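Uncharacterized protein AsqI (Emericella nidulans, PDB 5YY3) converts 4'-methoxycyclopenin into 4'-methoxyviridicatin with release of methyl isocyanate, acting as a zinc-binding cyclopenase in aspoquinolone biosynthesis. Local coordinates at residues Q306-S311 with E350-L355; I330-Y335 with L355-L360. All blocks are in the same frame, centred on the assembly; numbering follows the deposited sequence.

Interaction 1: residues Q306-S311 with E350-L355; sequences QFETTS and ERYGNL
Arg351 and Tyr352, in the short helical stretch 349-352, meet the strand residue Phe307 and Glu308 just beyond it in the hemocyanin-type helical domain, an example of one aromatic ring packed through a face and anchored through its hydroxyl. Arg351 lays its guanidinium over the root of the Glu308 side chain: Glu308 CB sits 3.6 Å above the guanidinium plane, near its centre. The charged ends do not meet, since Glu308 OE1 stays 4.8 Å from Arg351 NH1, and Arg351 NH2 instead forms a salt bridge with Asp348. Its backbone oxygen, Arg351 O, accepts a hydrogen bond from Asn297 ND2. Tyr352 follows, its CG beside its own backbone N (chi1 -51°), from where the ring reaches Phe307 and Glu308. The edge of Phe307, led by CD1, points at one face in a T-shaped stack, with ring centroids 4.8 Å apart and planes at 75°; Phe307 CD1 stands 3.4 Å above the centre of the tyrosine ring. Over the opposite face lies Arg351 CB, so the ring is held between its own neighbour and Phe307. Ile330 packs against both rings from helix 323-331. The phenol oxygen accepts a nearly straight bond from the backbone, Glu308 N to Tyr352 OH at 2.9 Å and 164°.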
loop_
_atom_site.group_PDB
_atom_site.type_symbol
_atom_site.label_atom_id
_atom_site.label_comp_id
_atom_site.label_asym_id
_atom_site.label_seq_id
_atom_site.Cartn_x
_atom_site.Cartn_y
_atom_site.Cartn_z
ATOM N N GLN A 306 26.026 -12.654 -38.760
ATOM C CA GLN A 306 25.501 -13.408 -39.909
ATOM C C GLN A 306 24.372 -14.321 -39.476
ATOM O O GLN A 306 24.406 -14.854 -38.371
ATOM C CB GLN A 306 26.568 -14.309 -40.570
ATOM C CG GLN A 306 28.010 -13.851 -40.528
ATOM C CD GLN A 306 28.996 -15.017 -40.648
ATOM O OE1 GLN A 306 28.613 -16.195 -40.588
ATOM N NE2 GLN A 306 30.272 -14.686 -40.790
ATOM N N PHE A 307 23.410 -14.563 -40.361
ATOM C CA PHE A 307 22.514 -15.705 -40.185
ATOM C C PHE A 307 22.885 -16.811 -41.188
ATOM O O PHE A 307 22.943 -16.571 -42.396
ATOM C CB PHE A 307 21.043 -15.295 -40.345
ATOM C CG PHE A 307 20.455 -14.632 -39.116
ATOM C CD1 PHE A 307 19.843 -15.387 -38.131
ATOM C CD2 PHE A 307 20.539 -13.259 -38.941
ATOM C CE1 PHE A 307 19.313 -14.791 -37.008
ATOM C CE2 PHE A 307 20.006 -12.653 -37.817
ATOM C CZ PHE A 307 19.396 -13.419 -36.848
ATOM N N GLU A 308 23.133 -18.018 -40.679
ATOM C CA GLU A 308 23.535 -19.137 -41.524
ATOM C C GLU A 308 22.456 -19.507 -42.525
ATOM O O GLU A 308 21.257 -19.507 -42.227
ATOM C CB GLU A 308 23.902 -20.372 -40.687
ATOM C CG GLU A 308 25.172 -20.205 -39.858
ATOM C CD GLU A 308 26.332 -19.650 -40.660
ATOM O OE1 GLU A 308 26.624 -20.190 -41.753
ATOM O OE2 GLU A 308 26.951 -18.658 -40.202
ATOM N N THR A 309 22.926 -19.825 -43.722
ATOM C CA THR A 309 22.095 -20.219 -44.838
ATOM C C THR A 309 22.169 -21.752 -44.927
ATOM O O THR A 309 22.996 -22.383 -44.266
ATOM C CB THR A 309 22.577 -19.479 -46.137
ATOM O OG1 THR A 309 22.057 -18.140 -46.142
ATOM C CG2 THR A 309 22.154 -20.165 -47.433
ATOM N N THR A 310 21.263 -22.347 -45.690
ATOM C CA THR A 310 21.299 -23.768 -46.012
ATOM C C THR A 310 22.592 -24.202 -46.740
ATOM O O THR A 310 22.939 -25.387 -46.748
ATOM C CB THR A 310 20.071 -24.135 -46.879
ATOM O OG1 THR A 310 19.794 -25.532 -46.768
ATOM C CG2 THR A 310 20.292 -23.735 -48.346
ATOM N N SER A 311 23.304 -23.256 -47.352
ATOM C CA SER A 311 24.549 -23.588 -48.044
ATOM C C SER A 311 25.782 -23.056 -47.297
ATOM O O SER A 311 25.933 -21.849 -47.078
ATOM C CB SER A 311 24.517 -23.065 -49.483
ATOM O OG SER A 311 24.309 -21.666 -49.528
ATOM N N GLU A 350 15.921 -24.527 -39.630
ATOM C CA GLU A 350 16.071 -25.496 -38.556
ATOM C C GLU A 350 16.860 -24.868 -37.424
ATOM O O GLU A 350 16.648 -25.175 -36.262
ATOM C CB GLU A 350 16.757 -26.775 -39.060
ATOM C CG GLU A 350 15.893 -27.561 -40.057
ATOM C CD GLU A 350 14.628 -28.122 -39.411
ATOM O OE1 GLU A 350 14.686 -28.468 -38.210
ATOM O OE2 GLU A 350 13.572 -28.188 -40.089
ATOM N N ARG A 351 17.769 -23.972 -37.776
ATOM C CA ARG A 351 18.630 -23.353 -36.791
ATOM C C ARG A 351 17.897 -22.221 -36.033
ATOM O O ARG A 351 18.003 -22.114 -34.804
ATOM C CB ARG A 351 19.907 -22.834 -37.463
ATOM C CG ARG A 351 20.994 -22.481 -36.469
ATOM C CD ARG A 351 22.325 -22.209 -37.133
ATOM N NE ARG A 351 22.584 -23.149 -38.219
ATOM C CZ ARG A 351 23.796 -23.416 -38.705
ATOM N NH1 ARG A 351 24.864 -22.831 -38.176
ATOM N NH2 ARG A 351 23.940 -24.274 -39.711
ATOM N N TYR A 352 17.130 -21.400 -36.752
ATOM C CA TYR A 352 16.497 -20.237 -36.131
ATOM C C TYR A 352 14.982 -20.396 -35.892
ATOM O O TYR A 352 14.407 -19.696 -35.053
ATOM C CB TYR A 352 16.800 -18.991 -36.976
ATOM C CG TYR A 352 18.287 -18.863 -37.252
ATOM C CD1 TYR A 352 19.183 -18.625 -36.218
ATOM C CD2 TYR A 352 18.801 -19.029 -38.537
ATOM C CE1 TYR A 352 20.555 -18.529 -36.462
ATOM C CE2 TYR A 352 20.171 -18.935 -38.790
ATOM C CZ TYR A 352 21.034 -18.681 -37.749
ATOM O OH TYR A 352 22.381 -18.593 -37.973
ATOM N N GLY A 353 14.336 -21.305 -36.617
ATOM C CA GLY A 353 12.956 -21.670 -36.332
ATOM C C GLY A 353 11.891 -20.601 -36.509
ATOM O O GLY A 353 11.998 -19.717 -37.371
ATOM N N ASN A 354 10.848 -20.700 -35.685
ATOM C CA ASN A 354 9.748 -19.737 -35.650
ATOM C C ASN A 354 9.471 -19.290 -34.211
ATOM O O ASN A 354 8.416 -19.596 -33.649
ATOM C CB ASN A 354 8.477 -20.352 -36.265
ATOM C CG ASN A 354 7.369 -19.336 -36.439
ATOM O OD1 ASN A 354 7.569 -18.146 -36.190
ATOM N ND2 ASN A 354 6.207 -19.785 -36.900
ATOM N N LEU A 355 10.422 -18.573 -33.616
ATOM C CA LEU A 355 10.402 -18.324 -32.169
ATOM C C LEU A 355 9.216 -17.489 -31.668
ATOM O O LEU A 355 8.646 -17.799 -30.623
ATOM C CB LEU A 355 11.706 -17.644 -31.743
ATOM C CG LEU A 355 11.915 -17.417 -30.253
ATOM C CD1 LEU A 355 11.702 -18.715 -29.497
ATOM C CD2 LEU A 355 13.306 -16.888 -30.010
#

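Interaction 2: residues I330-Y335 with L355-L360; sequences ILDAQY and LHNYGL
Leu331 O, at the C-terminal end of helix 323-331, accepts a hydrogen bond from His356 N in the first turn of helix 355-367, 2.9 Å long with an N-H...O angle of 154°. The Schellman motif that ends the first helix lies inside the hemocyanin-type domain, and the contact illustrates how one helix terminus can serve a backbone amide at the start of another. Beside it, Asp332 OD1 takes a second bond from Asn357 ND2, 3.0 Å away; the amide nitrogen approaches 53° out of the carboxylate plane. The same Asp332 OD1 lies at the edge of the imidazole, 3.2 Å from His356 CD2. Leu331 and Leu355 run side by side, with Leu331 CD2 4.1 Å from Leu355 CD2. Further out, the Schellman motif has Ala333 as its C' residue, Ala333 N bonding to Ile330 O at 2.9 Å. Asp332 has its CG anti to the backbone N (chi1 -166°), beside the carbonyl carbon and nearer helix 355-367; its OD2 is hydrogen-bonded to Tyr193 OH. His356 is fixed by Trp396 NE1 at ND1 and neighbours the zinc-binding histidines, consistent with a second-shell position, while Phe214 meets its ring edge-to-face. Asn357 ND2 has a second partner, OD1 of the N-cap Asn354.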
loop_
_atom_site.group_PDB
_atom_site.type_symbol
_atom_site.label_atom_id
_atom_site.label_comp_id
_atom_site.label_asym_id
_atom_site.label_seq_id
_atom_site.Cartn_x
_atom_site.Cartn_y
_atom_site.Cartn_z
ATOM N N ILE A 330 13.155 -12.982 -39.083
ATOM C CA ILE A 330 13.431 -14.345 -38.679
ATOM C C ILE A 330 12.652 -14.722 -37.410
ATOM O O ILE A 330 12.086 -15.817 -37.331
ATOM C CB ILE A 330 14.940 -14.547 -38.502
ATOM C CG1 ILE A 330 15.575 -14.640 -39.892
ATOM C CG2 ILE A 330 15.236 -15.791 -37.649
ATOM C CD1 ILE A 330 17.080 -14.666 -39.916
ATOM N N LEU A 331 12.600 -13.814 -36.434
ATOM C CA LEU A 331 11.780 -14.004 -35.230
ATOM C C LEU A 331 10.340 -14.371 -35.584
ATOM O O LEU A 331 9.705 -15.161 -34.883
ATOM C CB LEU A 331 11.784 -12.738 -34.360
ATOM C CG LEU A 331 13.039 -12.527 -33.505
ATOM C CD1 LEU A 331 13.077 -11.134 -32.883
ATOM C CD2 LEU A 331 13.163 -13.630 -32.440
ATOM N N ASP A 332 9.839 -13.809 -36.683
ATOM C CA ASP A 332 8.461 -14.044 -37.095
ATOM C C ASP A 332 8.367 -15.056 -38.241
ATOM O O ASP A 332 7.318 -15.169 -38.882
ATOM C CB ASP A 332 7.808 -12.722 -37.491
ATOM C CG ASP A 332 6.297 -12.815 -37.601
ATOM O OD1 ASP A 332 5.638 -13.253 -36.626
ATOM O OD2 ASP A 332 5.765 -12.445 -38.671
ATOM N N ALA A 333 9.460 -15.794 -38.475
ATOM C CA ALA A 333 9.545 -16.865 -39.502
ATOM C C ALA A 333 9.092 -16.438 -40.895
ATOM O O ALA A 333 8.385 -17.167 -41.593
ATOM C CB ALA A 333 8.749 -18.087 -39.079
ATOM N N GLN A 334 9.519 -15.263 -41.312
ATOM C CA GLN A 334 9.209 -14.808 -42.663
ATOM C C GLN A 334 10.258 -15.177 -43.677
ATOM O O GLN A 334 10.764 -14.341 -44.396
ATOM C CB GLN A 334 8.971 -13.318 -42.622
ATOM C CG GLN A 334 7.868 -13.168 -41.676
ATOM C CD GLN A 334 7.315 -11.822 -41.669
ATOM O OE1 GLN A 334 8.027 -10.830 -41.476
ATOM N NE2 GLN A 334 6.011 -11.752 -41.852
ATOM N N TYR A 335 10.562 -16.462 -43.714
ATOM C CA TYR A 335 11.584 -16.964 -44.603
ATOM C C TYR A 335 11.246 -16.780 -46.096
ATOM O O TYR A 335 12.144 -16.488 -46.871
ATOM C CB TYR A 335 11.868 -18.422 -44.273
ATOM C CG TYR A 335 12.356 -18.627 -42.843
ATOM C CD1 TYR A 335 13.633 -18.228 -42.468
ATOM C CD2 TYR A 335 11.540 -19.218 -41.871
ATOM C CE1 TYR A 335 14.099 -18.415 -41.181
ATOM C CE2 TYR A 335 12.001 -19.411 -40.570
ATOM C CZ TYR A 335 13.284 -19.004 -40.239
ATOM O OH TYR A 335 13.768 -19.180 -38.968
ATOM N N LEU A 355 10.422 -18.573 -33.616
ATOM C CA LEU A 355 10.402 -18.324 -32.169
ATOM C C LEU A 355 9.216 -17.489 -31.668
ATOM O O LEU A 355 8.646 -17.799 -30.623
ATOM C CB LEU A 355 11.706 -17.644 -31.743
ATOM C CG LEU A 355 11.915 -17.417 -30.253
ATOM C CD1 LEU A 355 11.702 -18.715 -29.497
ATOM C CD2 LEU A 355 13.306 -16.888 -30.010
ATOM N N HIS A 356 8.855 -16.428 -32.389
ATOM C CA HIS A 356 7.792 -15.537 -31.932
ATOM C C HIS A 356 6.467 -16.275 -31.844
ATOM O O HIS A 356 5.794 -16.248 -30.810
ATOM C CB HIS A 356 7.635 -14.320 -32.855
ATOM C CG HIS A 356 6.372 -13.547 -32.618
ATOM N ND1 HIS A 356 6.062 -12.983 -31.397
ATOM C CD2 HIS A 356 5.327 -13.267 -33.437
ATOM C CE1 HIS A 356 4.886 -12.380 -31.477
ATOM N NE2 HIS A 356 4.422 -12.537 -32.706
ATOM N N ASN A 357 6.091 -16.945 -32.927
ATOM C CA ASN A 357 4.763 -17.558 -32.980
ATOM C C ASN A 357 4.663 -18.855 -32.162
ATOM O O ASN A 357 3.615 -19.157 -31.598
ATOM C CB ASN A 357 4.357 -17.796 -34.438
ATOM C CG ASN A 357 4.211 -16.491 -35.219
ATOM O OD1 ASN A 357 3.169 -15.832 -35.169
ATOM N ND2 ASN A 357 5.260 -16.112 -35.937
ATOM N N TYR A 358 5.742 -19.621 -32.066
ATOM C CA TYR A 358 5.691 -20.775 -31.169
ATOM C C TYR A 358 5.723 -20.300 -29.725
ATOM O O TYR A 358 5.126 -20.929 -28.834
ATOM C CB TYR A 358 6.832 -21.755 -31.444
ATOM C CG TYR A 358 6.530 -22.705 -32.569
ATOM C CD1 TYR A 358 5.432 -23.553 -32.504
ATOM C CD2 TYR A 358 7.353 -22.776 -33.690
ATOM C CE1 TYR A 358 5.152 -24.442 -33.532
ATOM C CE2 TYR A 358 7.082 -23.661 -34.719
ATOM C CZ TYR A 358 5.979 -24.494 -34.629
ATOM O OH TYR A 358 5.695 -25.367 -35.651
ATOM N N GLY A 359 6.407 -19.185 -29.490
ATOM C CA GLY A 359 6.414 -18.576 -28.167
ATOM C C GLY A 359 5.027 -18.194 -27.680
ATOM O O GLY A 359 4.647 -18.513 -26.542
ATOM N N LEU A 360 4.267 -17.511 -28.537
ATOM C CA LEU A 360 2.886 -17.145 -28.216
ATOM C C LEU A 360 2.073 -18.403 -27.965
ATOM O O LEU A 360 1.224 -18.444 -27.058
ATOM C CB LEU A 360 2.244 -16.319 -29.346
ATOM C CG LEU A 360 2.845 -14.927 -29.569
ATOM C CD1 LEU A 360 2.066 -14.170 -30.634
ATOM C CD2 LEU A 360 2.882 -14.154 -28.268
HETATM O O HOH W 1 12.293 -17.557 -34.931
#

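The centres of the two contacts are 12 Å apart, and their second segments follow each other along one piece of chain: 350-355 leads into 355-360, and Leu355 belongs to both. Segment 330-335 lies between the partners of interaction 1 in sequence and touches them in space, Phe307 CD1 being 3.4 Å from Ile330 CD1 and Asn354 OD1 3.1 Å from Ala333 CB. Tyr335 OH probably also bonds to Gly353 O, although the modelled separation is doubtfully short. Interaction 1 lies away from the zinc site. Interaction 2 borders it: the side chain of His356 is about 5 Å from that of His218 and about 6 Å from that of His190, both zinc-binding residues.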